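Local coordinates for antifreeze protein (Uncultured bacterium, PDB 6EIO), which probably binds to the surface of ice crystals and restrains their growth, through a beta-solenoid with two faces able to interact with ice, at residues G54-S59 / G74-N79. Numbering follows the deposited sequence.
Sequences GDLGLS and GTLHIN
D55 and T75 extend their side chains side by side in the same direction at the N-terminal end of the pairing of strands 55-58 and 76-78, on two successive turns of the beta-solenoid, the fold of this ice-binding family. A chi1 of -64° sets CG of D55 anti to the carbonyl carbon and beside the backbone N; from there OD1 accepts T75 N at 2.9 Å, with an N-H...O angle of 163°, the donor lying above the carboxylate plane. A water bonded to both OD1 of D55 and OG1 of T75 adds a second link. An alanine in place of D55 would probably leave T75 N without its acceptor and this water without its partner on strand 55-58. Beyond this pair the backbones run parallel, their short axes 12° apart, and the donors alternate between the strands, at 2.8 to 3.0 Å: L56 N to T75 O, H77 N to L56 O, L58 N to H77 O and N79 N to L58 O.

Side chains sort onto two faces. On one, L56 and L76 lie alongside each other, and CD2 of L56 meets CD1 of L76 at 3.9 Å; L58 CB approaches I78 CG1 less closely, at 4.3 Å. All four also touch I64 of strand 63-65, across the interior of the coil. On the other face, CB of D55 comes to the edge of the H77 imidazole, 4.3 Å from CD2, while H77 ND1 is hydrogen-bonded to D80 and the ring meets F36. S59 OG bonds to N84 of helix 81-99 and N79 ND2 to G61 O, while N79 OD1 lies 3.2 Å from S59 CA.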
ATOM      1  N   GLY A  54      -8.553   5.334  10.860  1.00  5.42           N
ATOM      2  CA  GLY A  54      -7.311   6.019  10.553  1.00  5.41           C
ATOM      3  C   GLY A  54      -7.632   7.365   9.954  1.00  5.08           C
ATOM      4  O   GLY A  54      -8.792   7.664   9.687  1.00  5.64           O
ATOM      5  N   ASP A  55      -6.613   8.192   9.734  1.00  4.82           N
ATOM      6  CA  ASP A  55      -6.890   9.511   9.197  1.00  4.81           C
ATOM      7  C   ASP A  55      -6.997   9.464   7.667  1.00  4.86           C
ATOM      8  O   ASP A  55      -6.497   8.542   7.011  1.00  5.17           O
ATOM      9  CB  ASP A  55      -5.834  10.505   9.704  1.00  5.37           C
ATOM     10  CG  ASP A  55      -5.879  10.692  11.234  1.00  5.47           C
ATOM     11  OD1 ASP A  55      -6.939  10.446  11.842  1.00  5.69           O
ATOM     12  OD2 ASP A  55      -4.831  11.104  11.797  1.00  6.11           O
ATOM     13  N   LEU A  56      -7.671  10.472   7.116  1.00  5.32           N
ATOM     14  CA  LEU A  56      -7.949  10.582   5.686  1.00  5.69           C
ATOM     15  C   LEU A  56      -7.467  11.954   5.227  1.00  5.89           C
ATOM     16  O   LEU A  56      -7.889  12.970   5.794  1.00  6.39           O
ATOM     17  CB  LEU A  56      -9.456  10.421   5.427  1.00  6.49           C
ATOM     18  CG  LEU A  56      -9.989  10.676   4.018  1.00  7.41           C
ATOM     19  CD1 LEU A  56      -9.337   9.789   2.970  1.00  8.64           C
ATOM     20  CD2 LEU A  56     -11.497  10.495   3.973  1.00  8.46           C
ATOM     21  N   GLY A  57      -6.593  11.986   4.225  1.00  6.30           N
ATOM     22  CA  GLY A  57      -6.008  13.227   3.753  1.00  6.80           C
ATOM     23  C   GLY A  57      -6.245  13.467   2.274  1.00  6.49           C
ATOM     24  O   GLY A  57      -6.277  12.530   1.468  1.00  6.99           O
ATOM     25  N   LEU A  58      -6.345  14.748   1.912  1.00  6.20           N
ATOM     26  CA  LEU A  58      -6.476  15.176   0.524  1.00  6.21           C
ATOM     27  C   LEU A  58      -5.771  16.514   0.377  1.00  6.15           C
ATOM     28  O   LEU A  58      -6.064  17.456   1.114  1.00  6.77           O
ATOM     29  CB  LEU A  58      -7.952  15.301   0.129  1.00  7.98           C
ATOM     30  CG  LEU A  58      -8.206  15.858  -1.265  1.00  7.63           C
ATOM     31  CD1 LEU A  58      -7.678  14.940  -2.366  1.00  8.10           C
ATOM     32  CD2 LEU A  58      -9.694  16.117  -1.450  1.00 12.20           C
ATOM     33  N   SER A  59      -4.858  16.595  -0.592  1.00  6.18           N
ATOM     34  CA  SER A  59      -4.179  17.843  -0.915  1.00  6.55           C
ATOM     35  C   SER A  59      -3.424  17.591  -2.204  1.00  6.32           C
ATOM     36  O   SER A  59      -2.776  16.547  -2.309  1.00  6.67           O
ATOM     37  CB  SER A  59      -3.190  18.202   0.191  1.00  7.10           C
ATOM     38  OG  SER A  59      -2.360  19.276  -0.221  1.00  8.26           O
ATOM     39  N   GLY A  74     -11.732   8.580  12.391  1.00  5.85           N
ATOM     40  CA  GLY A  74     -10.451   9.227  12.191  1.00  5.81           C
ATOM     41  C   GLY A  74     -10.707  10.676  11.837  1.00  5.36           C
ATOM     42  O   GLY A  74     -11.851  11.136  11.848  1.00  6.43           O
ATOM     43  N   THR A  75      -9.624  11.396  11.532  1.00  5.40           N
ATOM     44  CA  THR A  75      -9.717  12.818  11.246  1.00  5.21           C
ATOM     45  C   THR A  75      -9.493  13.077   9.766  1.00  5.16           C
ATOM     46  O   THR A  75      -8.562  12.537   9.151  1.00  5.77           O
ATOM     47  CB  THR A  75      -8.738  13.629  12.113  1.00  5.57           C
ATOM     48  OG1 THR A  75      -9.044  13.395  13.489  1.00  6.27           O
ATOM     49  CG2 THR A  75      -8.853  15.121  11.849  1.00  6.24           C
ATOM     50  N   LEU A  76     -10.360  13.929   9.222  1.00  5.47           N
ATOM     51  CA  LEU A  76     -10.303  14.382   7.841  1.00  5.60           C
ATOM     52  C   LEU A  76      -9.411  15.618   7.743  1.00  5.60           C
ATOM     53  O   LEU A  76      -9.665  16.638   8.396  1.00  6.94           O
ATOM     54  CB  LEU A  76     -11.712  14.718   7.365  1.00  6.71           C
ATOM     55  CG  LEU A  76     -11.831  15.253   5.942  1.00  7.60           C
ATOM     56  CD1 LEU A  76     -11.264  14.276   4.921  1.00  9.20           C
ATOM     57  CD2 LEU A  76     -13.293  15.562   5.625  1.00  9.40           C
ATOM     58  N   HIS A  77      -8.401  15.548   6.877  1.00  5.62           N
ATOM     59  CA  HIS A  77      -7.412  16.605   6.692  1.00  6.13           C
ATOM     60  C   HIS A  77      -7.377  16.981   5.212  1.00  5.99           C
ATOM     61  O   HIS A  77      -6.826  16.230   4.401  1.00  6.57           O
ATOM     62  CB  HIS A  77      -6.042  16.097   7.127  1.00  6.43           C
ATOM     63  CG  HIS A  77      -5.911  15.871   8.597  1.00  6.19           C
ATOM     64  ND1 HIS A  77      -5.810  16.917   9.483  1.00  6.68           N
ATOM     65  CD2 HIS A  77      -5.832  14.743   9.349  1.00  6.51           C
ATOM     66  CE1 HIS A  77      -5.689  16.444  10.713  1.00  7.17           C
ATOM     67  NE2 HIS A  77      -5.688  15.127  10.666  1.00  6.76           N
ATOM     68  N   ILE A  78      -7.972  18.125   4.872  1.00  6.41           N
ATOM     69  CA  ILE A  78      -8.028  18.609   3.494  1.00  6.64           C
ATOM     70  C   ILE A  78      -7.286  19.936   3.429  1.00  6.94           C
ATOM     71  O   ILE A  78      -7.703  20.931   4.032  1.00  7.52           O
ATOM     72  CB  ILE A  78      -9.458  18.779   2.968  1.00  7.50           C
ATOM     73  CG1 ILE A  78     -10.236  17.471   3.058  1.00  8.38           C
ATOM     74  CG2 ILE A  78      -9.408  19.287   1.534  1.00  8.76           C
ATOM     75  CD1 ILE A  78     -11.689  17.594   2.648  1.00 14.57           C
ATOM     76  N   ASN A  79      -6.164  19.950   2.715  1.00  7.30           N
ATOM     77  CA  ASN A  79      -5.422  21.186   2.465  1.00  8.17           C
ATOM     78  C   ASN A  79      -5.088  21.930   3.752  1.00  8.40           C
ATOM     79  O   ASN A  79      -5.047  23.156   3.786  1.00 11.62           O
ATOM     80  CB  ASN A  79      -6.145  22.080   1.458  1.00  9.16           C
ATOM     81  CG  ASN A  79      -6.169  21.447   0.099  1.00  8.97           C
ATOM     82  OD1 ASN A  79      -5.162  20.856  -0.312  1.00  9.72           O
ATOM     83  ND2 ASN A  79      -7.302  21.500  -0.587  1.00 11.99           N
TER
HETATM   84  O   HOH W   1      -7.884  11.007  14.393  1.00  7.34           O